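Local coordinates for aluminum resistance protein (Clostridium novyi, PDB 3I16), which probably cleaves carbon–sulfur bonds as a pyridoxal-5'-phosphate-dependent lyase of the methionine gamma-lyase family, and may contribute to aluminum resistance, at residues B[102-107]-B[237-242]; B[89-94]-B[256-261]; B[181-186]-B[216-221]; B[94-99]-B[282-287]. All coordinates share one frame; numbering follows the deposited sequence.

How the contacts relate
Following the chain from its N terminus, strand 90-94 opens contact 2 and the turn after it opens contact 4; the two share Arg94. Helix 100-111 then supplies contact 1, and strands 177-183 and 214-218 form contact 3, which closes the shortest loop. The return to strand 237-241 closes contact 1 around contact 3. Strand 255-259 closes contact 2 around both, and segment 282-287 closes contact 4 last. Contacts 2 and 4 therefore cross, while contacts 1 and 3 nest inside each. Contacts 2 and 3 pair strands of one mixed sheet, contact 1 lays a helix on it, and contact 4 ties its outer margin to the loop before helix 287-318.

Contact 1 of 4, residues B[102-107]-B[237-242]; sequences HALGAA and LIAGSL
No ring, amide or other flat side chain takes part where Ala103, Leu104 and Ala107 meet Leu237, Ala239 and Gly240, so the only planar groups are peptides. Two carbonyls touch methyls: Gly240 O lies 4.0 Å from Ala103 CB, and Ala103 O lies 4.2 Å from Ala239 CB. The remaining contacts are methyl to methyl, without a hydrogen bond across the contact. Ala239 is central to them. Its CB rises from the strand to Leu104 CD2, 3.8 Å away, and to Ala103 CB, 4.3 Å away. One turn along the helix, Ala107 CB rests on Leu237 CD2 at 3.7 Å. Leu237 reaches up because its CG is anti to the backbone N (chi1 -178°), and its branched tip spans the gap between strand and helix.

Helix 100-111 lies along a face of the mixed seven-stranded sheet that marks fold type I of the pyridoxal-phosphate enzymes, running roughly antiparallel to strand 237-241. The axes of the short segments come within 7.3 Å at 156°, a close approach allowed by alanines on both sides. Gly100 N and Thr101 OG1, at the start of this helix, hydrogen-bond to the cofactor, probably at its phosphate as is usual in this fold. Leu104 serves two surfaces with its two methyls: while CD2 packs on the strand, CD1 turns to the cofactor ring. Ala107 also touches Phe216 and Leu257, on the strands flanking 237-241, and the ring of Phe216 additionally meets Leu104 and Leu237.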
# COMPACT_ATOMS: atom_id res chain seq x y z
N HIS B 102 -0.14 -22.13 9.55
CA HIS B 102 1.21 -21.93 9.06
C HIS B 102 2.16 -21.65 10.23
O HIS B 102 3.19 -22.32 10.34
CB HIS B 102 1.24 -20.82 8.01
CG HIS B 102 2.55 -20.65 7.31
ND1 HIS B 102 2.80 -19.60 6.46
CD2 HIS B 102 3.71 -21.36 7.39
CE1 HIS B 102 4.04 -19.70 5.99
NE2 HIS B 102 4.60 -20.77 6.54
N ALA B 103 1.78 -20.74 11.12
CA ALA B 103 2.60 -20.42 12.29
C ALA B 103 2.82 -21.65 13.19
O ALA B 103 3.94 -21.90 13.62
CB ALA B 103 1.97 -19.29 13.11
N LEU B 104 1.77 -22.43 13.45
CA LEU B 104 1.88 -23.63 14.28
C LEU B 104 2.77 -24.68 13.63
O LEU B 104 3.65 -25.26 14.27
CB LEU B 104 0.49 -24.21 14.54
CG LEU B 104 -0.45 -23.30 15.34
CD1 LEU B 104 -1.87 -23.68 15.06
CD2 LEU B 104 -0.15 -23.37 16.81
N GLY B 105 2.56 -24.90 12.34
CA GLY B 105 3.36 -25.84 11.60
C GLY B 105 4.82 -25.44 11.55
O GLY B 105 5.69 -26.30 11.65
N ALA B 106 5.10 -24.16 11.36
CA ALA B 106 6.47 -23.68 11.35
C ALA B 106 7.13 -23.97 12.72
O ALA B 106 8.31 -24.35 12.75
CB ALA B 106 6.55 -22.20 11.01
N ALA B 107 6.39 -23.79 13.82
CA ALA B 107 6.87 -24.11 15.16
C ALA B 107 7.30 -25.57 15.28
O ALA B 107 8.39 -25.88 15.81
CB ALA B 107 5.79 -23.81 16.22
N LEU B 237 7.18 -21.83 23.98
CA LEU B 237 6.83 -21.27 22.68
C LEU B 237 5.33 -21.31 22.53
O LEU B 237 4.68 -22.27 22.94
CB LEU B 237 7.48 -22.10 21.57
CG LEU B 237 7.32 -21.69 20.10
CD1 LEU B 237 8.00 -20.36 19.79
CD2 LEU B 237 7.89 -22.77 19.14
N ILE B 238 4.79 -20.25 21.93
CA ILE B 238 3.38 -20.14 21.64
C ILE B 238 3.28 -19.61 20.24
O ILE B 238 4.22 -19.01 19.75
CB ILE B 238 2.60 -19.19 22.59
CG1 ILE B 238 3.11 -17.73 22.51
CG2 ILE B 238 2.66 -19.70 24.03
CD1 ILE B 238 2.27 -16.76 23.34
N ALA B 239 2.13 -19.84 19.60
CA ALA B 239 1.89 -19.35 18.26
C ALA B 239 0.45 -18.97 18.11
O ALA B 239 -0.41 -19.54 18.80
CB ALA B 239 2.25 -20.43 17.21
N GLY B 240 0.20 -18.05 17.18
CA GLY B 240 -1.15 -17.62 16.84
C GLY B 240 -1.26 -16.85 15.53
O GLY B 240 -0.26 -16.54 14.87
N SER B 241 -2.50 -16.53 15.18
CA SER B 241 -2.86 -15.80 13.95
C SER B 241 -3.13 -14.30 14.20
O SER B 241 -3.83 -13.94 15.14
CB SER B 241 -4.12 -16.42 13.33
OG SER B 241 -4.65 -15.60 12.29
N LEU B 242 -2.61 -13.44 13.33
CA LEU B 242 -2.84 -12.00 13.48
C LEU B 242 -4.23 -11.56 12.99
O LEU B 242 -4.55 -10.39 13.07
CB LEU B 242 -1.73 -11.17 12.78
CG LEU B 242 -0.30 -11.13 13.34
CD1 LEU B 242 0.38 -9.86 12.82
CD2 LEU B 242 -0.19 -11.15 14.85

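Contact 2 of 4, residues B[89-94]-B[256-261]; sequences ESALVR and YLAGTK
Glu89 reaches across to the start of the helix that follows Thr260. Its CB is 3.7 Å from Lys261 N; beyond CG the chain runs extended, bringing CD beside Thr260 CA. At the tip, OE1 accepts a nearly straight hydrogen bond from Lys261 N (2.9 Å, 172°), which meets it from above the carboxylate plane. Thr260, the N-cap, turns its OG1 to Cys263 N, so carboxylate and hydroxyl together satisfy amides of the first helical turn; a negative charge here would also suit the helix dipole. Beside it, Ser90 OG packs against Lys261 CA at 3.2 Å.

Inward, the antiparallel strands join by pairs of backbone bonds: Ser90 with Gly259, and Leu92 with Leu257, where Leu92 N to Leu257 O spans 2.8 Å. Gly259 suits its place, since a side chain at its backbone angles would collide with the carbonyl before it. The close non-hydrogen-bonded pair Ala91 and Ala258 carries only methyls, 4.3 Å between CB atoms, and Val93 CG2 lies 4.0 Å from Tyr256 CB. The Tyr256 hydroxyl is hydrogen-bonded to Glu223. Strand 255-259, antiparallel to both its neighbours, is the reversed strand typical of the large-domain sheet in fold type I enzymes.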
# COMPACT_ATOMS: atom_id res chain seq x y z
N GLU B 89 11.83 -14.31 25.71
CA GLU B 89 13.11 -13.86 25.22
C GLU B 89 12.98 -13.25 23.83
O GLU B 89 13.58 -12.24 23.54
CB GLU B 89 14.09 -15.03 25.11
CG GLU B 89 14.52 -15.64 26.43
CD GLU B 89 15.38 -16.90 26.27
OE1 GLU B 89 15.84 -17.22 25.14
OE2 GLU B 89 15.60 -17.58 27.29
N SER B 90 12.19 -13.90 22.97
CA SER B 90 12.07 -13.49 21.58
C SER B 90 10.65 -13.65 21.04
O SER B 90 9.78 -14.25 21.68
CB SER B 90 12.98 -14.37 20.71
OG SER B 90 14.33 -14.36 21.13
N ALA B 91 10.44 -13.15 19.83
CA ALA B 91 9.16 -13.28 19.14
C ALA B 91 9.42 -13.19 17.64
O ALA B 91 10.44 -12.66 17.22
CB ALA B 91 8.19 -12.20 19.59
N LEU B 92 8.50 -13.74 16.85
CA LEU B 92 8.59 -13.71 15.40
C LEU B 92 7.20 -13.33 14.91
O LEU B 92 6.27 -14.15 14.97
CB LEU B 92 9.01 -15.07 14.86
CG LEU B 92 9.17 -15.26 13.35
CD1 LEU B 92 10.22 -14.29 12.81
CD2 LEU B 92 9.52 -16.71 13.01
N VAL B 93 7.07 -12.10 14.43
CA VAL B 93 5.80 -11.52 13.98
C VAL B 93 6.00 -11.17 12.53
O VAL B 93 6.84 -10.31 12.19
CB VAL B 93 5.42 -10.29 14.82
CG1 VAL B 93 4.01 -9.79 14.45
CG2 VAL B 93 5.50 -10.63 16.33
N ARG B 94 5.26 -11.85 11.67
CA ARG B 94 5.44 -11.71 10.24
C ARG B 94 4.16 -11.75 9.41
O ARG B 94 3.28 -12.58 9.66
CB ARG B 94 6.35 -12.82 9.76
CG ARG B 94 7.83 -12.74 10.24
CD ARG B 94 8.55 -11.55 9.64
NE ARG B 94 9.99 -11.53 9.96
CZ ARG B 94 10.51 -11.10 11.11
NH1 ARG B 94 9.75 -10.67 12.10
NH2 ARG B 94 11.83 -11.12 11.25
N TYR B 256 2.15 -14.87 14.60
CA TYR B 256 3.19 -14.59 15.55
C TYR B 256 3.56 -15.85 16.31
O TYR B 256 2.78 -16.81 16.37
CB TYR B 256 2.76 -13.52 16.58
CG TYR B 256 1.79 -14.07 17.62
CD1 TYR B 256 0.43 -14.17 17.34
CD2 TYR B 256 2.24 -14.51 18.86
CE1 TYR B 256 -0.46 -14.67 18.27
CE2 TYR B 256 1.33 -15.03 19.81
CZ TYR B 256 -0.02 -15.10 19.50
OH TYR B 256 -0.93 -15.61 20.42
N LEU B 257 4.77 -15.83 16.84
CA LEU B 257 5.21 -16.79 17.82
C LEU B 257 5.99 -16.00 18.85
O LEU B 257 6.56 -14.95 18.53
CB LEU B 257 6.07 -17.91 17.27
CG LEU B 257 5.40 -18.85 16.27
CD1 LEU B 257 5.70 -18.34 14.87
CD2 LEU B 257 5.93 -20.29 16.45
N ALA B 258 5.99 -16.48 20.09
CA ALA B 258 6.73 -15.82 21.14
C ALA B 258 7.31 -16.94 21.99
O ALA B 258 6.65 -17.98 22.20
CB ALA B 258 5.81 -14.92 21.96
N GLY B 259 8.54 -16.76 22.46
CA GLY B 259 9.16 -17.80 23.25
C GLY B 259 10.65 -17.67 23.40
O GLY B 259 11.20 -16.60 23.24
N THR B 260 11.31 -18.78 23.70
CA THR B 260 12.75 -18.77 23.85
C THR B 260 13.42 -18.43 22.53
O THR B 260 12.89 -18.72 21.45
CB THR B 260 13.29 -20.11 24.38
OG1 THR B 260 13.14 -21.14 23.40
CG2 THR B 260 12.59 -20.49 25.66
N LYS B 261 14.58 -17.78 22.63
CA LYS B 261 15.32 -17.40 21.44
C LYS B 261 15.63 -18.61 20.56
O LYS B 261 15.51 -18.54 19.33
CB LYS B 261 16.61 -16.67 21.84
CG LYS B 261 17.39 -16.08 20.67
CD LYS B 261 18.49 -15.15 21.17
CE LYS B 261 19.36 -14.61 20.06
NZ LYS B 261 20.30 -13.55 20.53

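Contact 3 of 4, residues B[181-186]-B[216-221]; sequences HIQRST and FVDNCY. With PLP (pyridoxal-5'-phosphate), chain J.
Backbone hydrogen bonds join His181-Gln183 to Phe216-Asp218 as parallel strands: Ile182 N gives to Phe216 O, Asp218 N to Ile182 O, and Arg184 N to Asp218 O at 3.1 Å, carrying the pairing past the strand ends. Apolar contact covers one face, where Ile182 CD1 meets Val217 CG2 at 4.0 Å.

Polar side chains extend the pairing. Arg184 is extended, its CG anti to the backbone N (chi1 -177°), and NH1 donates in the guanidinium plane to Asn219 OD1 (2.9 Å, 161°). Glu229 forms a salt bridge with that NH1 and accepts from Asn219 ND2, and Ser331 takes Arg184 NE, so this buried cation has a carboxylate and two further acceptors. Gln183 NE2 donates to Ser185 O, whereas its OE1 accepts from Tyr126 N and from a water that also bridges His181 NE2 and Asp218 OD2. His181 ND1 is held by Ser120.

Cofactor contacts gather where the strands end. Asp218 OD2 accepts from PLP N1, the aspartate–pyridine pairing of fold type I enzymes; the modelled bond is very short and its exact length doubtful. Asp218 OD1 takes Cys220 N in an Asx turn, which fixes the carboxylate. Cys220 SG lies over the pyridine ring, 3.6 Å from C5, and Tyr221 CE2 presents its ring edge to PLP O3 at 3.1 Å. Gln183 CD packs on the methyl C2A, 3.7 Å away.

The pair belongs to a beta-alpha-beta unit whose helix 196-209 touches Ile182 and Arg184; helix 100-111 covers Phe216 and Asp218, and strand 237-241 lies alongside 214-218.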
# COMPACT_ATOMS: atom_id res chain seq x y z
N HIS B 181 2.66 -30.58 22.77
CA HIS B 181 1.77 -29.64 22.14
C HIS B 181 0.47 -29.54 22.95
O HIS B 181 -0.20 -30.54 23.22
CB HIS B 181 1.49 -30.06 20.70
CG HIS B 181 0.24 -29.46 20.12
ND1 HIS B 181 -0.92 -30.18 19.98
CD2 HIS B 181 -0.02 -28.22 19.65
CE1 HIS B 181 -1.86 -29.40 19.47
NE2 HIS B 181 -1.33 -28.22 19.24
N ILE B 182 0.12 -28.31 23.32
CA ILE B 182 -1.05 -28.00 24.11
C ILE B 182 -1.95 -27.01 23.36
O ILE B 182 -1.53 -25.91 23.03
CB ILE B 182 -0.60 -27.27 25.39
CG1 ILE B 182 0.37 -28.13 26.21
CG2 ILE B 182 -1.78 -26.86 26.20
CD1 ILE B 182 1.22 -27.25 27.15
N GLN B 183 -3.19 -27.40 23.11
CA GLN B 183 -4.12 -26.51 22.42
C GLN B 183 -4.97 -25.79 23.44
O GLN B 183 -5.67 -26.43 24.20
CB GLN B 183 -4.99 -27.33 21.49
CG GLN B 183 -5.86 -26.49 20.57
CD GLN B 183 -6.56 -27.36 19.56
OE1 GLN B 183 -5.91 -28.01 18.72
NE2 GLN B 183 -7.89 -27.40 19.65
N ARG B 184 -4.91 -24.46 23.45
CA ARG B 184 -5.68 -23.68 24.42
C ARG B 184 -7.18 -23.68 24.10
O ARG B 184 -8.01 -24.01 24.97
CB ARG B 184 -5.15 -22.25 24.46
CG ARG B 184 -5.82 -21.38 25.46
CD ARG B 184 -5.15 -20.07 25.58
NE ARG B 184 -5.78 -19.22 26.59
CZ ARG B 184 -5.31 -18.02 26.93
NH1 ARG B 184 -4.20 -17.55 26.39
NH2 ARG B 184 -5.95 -17.30 27.83
N SER B 185 -7.52 -23.31 22.87
CA SER B 185 -8.91 -23.23 22.41
C SER B 185 -9.43 -24.62 22.08
O SER B 185 -8.66 -25.52 21.75
CB SER B 185 -8.99 -22.32 21.18
OG SER B 185 -10.32 -22.19 20.71
N THR B 186 -10.75 -24.81 22.14
CA THR B 186 -11.31 -26.14 21.90
C THR B 186 -11.44 -26.55 20.45
O THR B 186 -11.59 -27.73 20.17
CB THR B 186 -12.70 -26.27 22.53
OG1 THR B 186 -13.60 -25.37 21.87
CG2 THR B 186 -12.64 -25.94 24.02
N PHE B 216 4.96 -26.36 23.96
CA PHE B 216 4.41 -25.51 22.91
C PHE B 216 2.89 -25.33 23.02
O PHE B 216 2.15 -26.30 23.06
CB PHE B 216 4.78 -26.11 21.54
CG PHE B 216 4.17 -25.39 20.36
CD1 PHE B 216 4.38 -24.02 20.19
CD2 PHE B 216 3.48 -26.08 19.39
CE1 PHE B 216 3.83 -23.35 19.11
CE2 PHE B 216 2.94 -25.42 18.27
CZ PHE B 216 3.13 -24.06 18.12
N VAL B 217 2.43 -24.08 23.04
CA VAL B 217 1.00 -23.81 23.12
C VAL B 217 0.48 -23.08 21.89
O VAL B 217 1.04 -22.06 21.47
CB VAL B 217 0.64 -22.95 24.35
CG1 VAL B 217 -0.90 -22.76 24.41
CG2 VAL B 217 1.17 -23.59 25.63
N ASP B 218 -0.58 -23.64 21.33
CA ASP B 218 -1.38 -23.04 20.26
C ASP B 218 -2.27 -22.09 21.03
O ASP B 218 -3.21 -22.51 21.71
CB ASP B 218 -2.22 -24.14 19.59
CG ASP B 218 -3.27 -23.61 18.62
OD1 ASP B 218 -3.50 -22.38 18.53
OD2 ASP B 218 -3.86 -24.46 17.92
N ASN B 219 -1.97 -20.80 20.92
CA ASN B 219 -2.62 -19.76 21.69
C ASN B 219 -3.78 -19.07 20.97
O ASN B 219 -4.39 -18.15 21.54
CB ASN B 219 -1.57 -18.71 22.10
CG ASN B 219 -1.96 -17.96 23.38
OD1 ASN B 219 -2.50 -18.56 24.30
ND2 ASN B 219 -1.68 -16.65 23.44
N CYS B 220 -4.08 -19.47 19.74
CA CYS B 220 -5.18 -18.86 18.98
C CYS B 220 -6.46 -18.68 19.79
O CYS B 220 -6.92 -19.64 20.41
CB CYS B 220 -5.53 -19.71 17.78
SG CYS B 220 -4.35 -19.61 16.44
N TYR B 221 -7.00 -17.47 19.74
CA TYR B 221 -8.25 -17.06 20.43
C TYR B 221 -8.16 -16.77 21.91
O TYR B 221 -9.11 -16.26 22.49
CB TYR B 221 -9.38 -18.06 20.21
CG TYR B 221 -9.89 -18.15 18.79
CD1 TYR B 221 -10.49 -17.05 18.18
CD2 TYR B 221 -9.87 -19.34 18.10
CE1 TYR B 221 -11.00 -17.14 16.92
CE2 TYR B 221 -10.38 -19.43 16.85
CZ TYR B 221 -10.94 -18.35 16.26
OH TYR B 221 -11.43 -18.47 15.00
N1 PLP J . -5.65 -23.66 16.38
C2 PLP J . -6.89 -23.37 16.87
C2A PLP J . -7.36 -24.01 18.14
C3 PLP J . -7.69 -22.47 16.17
O3 PLP J . -8.93 -22.16 16.68
C4 PLP J . -7.24 -21.88 14.98
C5 PLP J . -5.97 -22.20 14.49
C6 PLP J . -5.20 -23.08 15.21
C5A PLP J . -5.39 -21.59 13.23
O4P PLP J . -6.30 -21.55 12.19
P PLP J . -6.09 -20.75 10.77
O1P PLP J . -5.64 -19.31 10.92
O2P PLP J . -7.48 -20.74 10.20
O3P PLP J . -5.07 -21.52 9.94
O HOH W 1 -3.48 -26.90 18.01
O HOH W 2 -5.94 -22.24 20.84

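Contact 4 of 4, residues B[94-99]-B[282-287]; sequences RPHFVN and STFGVV. With PLP (pyridoxal-5'-phosphate), chain J.
Two tight turns meet here: Pro95 and His96, the central residues of a type I turn from Arg94 to Phe97, pack on a type I' turn from Thr283 to Val286. Proline suits the first central place because its ring already fixes the phi angle needed. In the other turn Phe284 and Gly285 both have positive phi, easy for glycine, and Val286 N closes it on Thr283 O at 3.0 Å.

Phe284 reaches both Pro95 and His96. Its CD2 lies 3.8 Å from Pro95 CG, which comes at the ring edge, and CE2 sits over one face of His96, 3.7 Å from NE2. The two rings meet obliquely, their planes at 43°. At the edge of His96, CE1 is 3.0 Å from Ser282 O; NE2 is near the same oxygen but badly angled for a hydrogen bond. Val286 CG2 adds a looser contact, 4.2 Å from Pro95 CB.

Phe284 stacks on Phe284 of the second subunit, and His96 packs on His96 of that chain, placing the turns at the subunit interface. Segment 94-99 leads from strand 90-94 to Asn99, which caps helix 100-111 beside the cofactor phosphate; segment 282-287 leads into helix 287-318.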
# COMPACT_ATOMS: atom_id res chain seq x y z
N ARG B 94 5.26 -11.85 11.67
CA ARG B 94 5.44 -11.71 10.24
C ARG B 94 4.16 -11.75 9.41
O ARG B 94 3.28 -12.58 9.66
CB ARG B 94 6.35 -12.82 9.76
CG ARG B 94 7.83 -12.74 10.24
CD ARG B 94 8.55 -11.55 9.64
NE ARG B 94 9.99 -11.53 9.96
CZ ARG B 94 10.51 -11.10 11.11
NH1 ARG B 94 9.75 -10.67 12.10
NH2 ARG B 94 11.83 -11.12 11.25
N PRO B 95 4.05 -10.85 8.42
CA PRO B 95 2.91 -10.89 7.49
C PRO B 95 2.95 -12.13 6.56
O PRO B 95 1.91 -12.54 5.99
CB PRO B 95 3.07 -9.61 6.67
CG PRO B 95 4.50 -9.23 6.78
CD PRO B 95 4.94 -9.71 8.14
N HIS B 96 4.15 -12.72 6.48
CA HIS B 96 4.45 -13.85 5.63
C HIS B 96 3.73 -15.17 6.05
O HIS B 96 3.64 -16.07 5.21
CB HIS B 96 5.99 -14.07 5.59
CG HIS B 96 6.77 -12.87 5.13
ND1 HIS B 96 6.88 -11.73 5.90
CD2 HIS B 96 7.47 -12.63 4.00
CE1 HIS B 96 7.60 -10.83 5.24
NE2 HIS B 96 7.97 -11.36 4.09
N PHE B 97 3.27 -15.30 7.30
CA PHE B 97 2.52 -16.50 7.71
C PHE B 97 1.14 -16.35 7.10
O PHE B 97 0.48 -15.33 7.29
CB PHE B 97 2.34 -16.68 9.22
CG PHE B 97 3.61 -16.99 9.98
CD1 PHE B 97 4.19 -18.25 9.90
CD2 PHE B 97 4.16 -16.05 10.84
CE1 PHE B 97 5.33 -18.53 10.61
CE2 PHE B 97 5.33 -16.33 11.54
CZ PHE B 97 5.90 -17.57 11.45
N VAL B 98 0.68 -17.37 6.37
CA VAL B 98 -0.55 -17.26 5.61
C VAL B 98 -1.82 -17.40 6.45
O VAL B 98 -2.90 -16.96 6.05
CB VAL B 98 -0.54 -18.21 4.35
CG1 VAL B 98 0.63 -17.85 3.42
CG2 VAL B 98 -0.52 -19.69 4.73
N ASN B 99 -1.67 -18.01 7.62
CA ASN B 99 -2.75 -18.25 8.57
C ASN B 99 -2.13 -18.81 9.83
O ASN B 99 -0.90 -18.94 9.91
CB ASN B 99 -3.81 -19.21 7.99
CG ASN B 99 -3.25 -20.53 7.53
OD1 ASN B 99 -2.24 -21.03 8.05
ND2 ASN B 99 -3.92 -21.12 6.54
N SER B 282 10.80 -8.16 3.89
CA SER B 282 10.23 -6.81 3.90
C SER B 282 8.78 -6.97 4.30
O SER B 282 8.21 -8.05 4.19
CB SER B 282 10.38 -6.13 2.55
OG SER B 282 10.01 -6.99 1.50
N THR B 283 8.17 -5.90 4.77
CA THR B 283 6.84 -6.02 5.38
C THR B 283 5.69 -5.35 4.63
O THR B 283 4.67 -5.04 5.24
CB THR B 283 6.91 -5.52 6.82
OG1 THR B 283 7.49 -4.22 6.83
CG2 THR B 283 7.79 -6.44 7.62
N PHE B 284 5.85 -5.14 3.33
CA PHE B 284 4.75 -4.72 2.45
C PHE B 284 3.93 -3.48 2.86
O PHE B 284 2.78 -3.36 2.46
CB PHE B 284 3.74 -5.88 2.34
CG PHE B 284 4.36 -7.21 2.12
CD1 PHE B 284 4.90 -7.53 0.89
CD2 PHE B 284 4.41 -8.15 3.14
CE1 PHE B 284 5.50 -8.77 0.68
CE2 PHE B 284 4.99 -9.40 2.94
CZ PHE B 284 5.53 -9.71 1.70
N GLY B 285 4.51 -2.59 3.65
CA GLY B 285 3.81 -1.42 4.14
C GLY B 285 2.71 -1.66 5.15
O GLY B 285 1.92 -0.75 5.40
N VAL B 286 2.65 -2.84 5.77
CA VAL B 286 1.55 -3.12 6.71
C VAL B 286 1.96 -3.15 8.19
O VAL B 286 1.14 -3.45 9.05
CB VAL B 286 0.83 -4.43 6.33
CG1 VAL B 286 0.25 -4.31 4.91
CG2 VAL B 286 1.76 -5.63 6.49
N VAL B 287 3.21 -2.79 8.48
CA VAL B 287 3.71 -2.85 9.84
C VAL B 287 2.96 -1.89 10.76
O VAL B 287 2.63 -2.25 11.91
CB VAL B 287 5.24 -2.62 9.92
CG1 VAL B 287 5.57 -1.16 9.77
CG2 VAL B 287 5.78 -3.15 11.23
N1 PLP J . -5.65 -23.66 16.38
C2 PLP J . -6.89 -23.37 16.87
C2A PLP J . -7.36 -24.01 18.14
C3 PLP J . -7.69 -22.47 16.17
O3 PLP J . -8.93 -22.16 16.68
C4 PLP J . -7.24 -21.88 14.98
C5 PLP J . -5.97 -22.20 14.49
C6 PLP J . -5.20 -23.08 15.21
C5A PLP J . -5.39 -21.59 13.23
O4P PLP J . -6.30 -21.55 12.19
P PLP J . -6.09 -20.75 10.77
O1P PLP J . -5.64 -19.31 10.92
O2P PLP J . -7.48 -20.74 10.20
O3P PLP J . -5.07 -21.52 9.94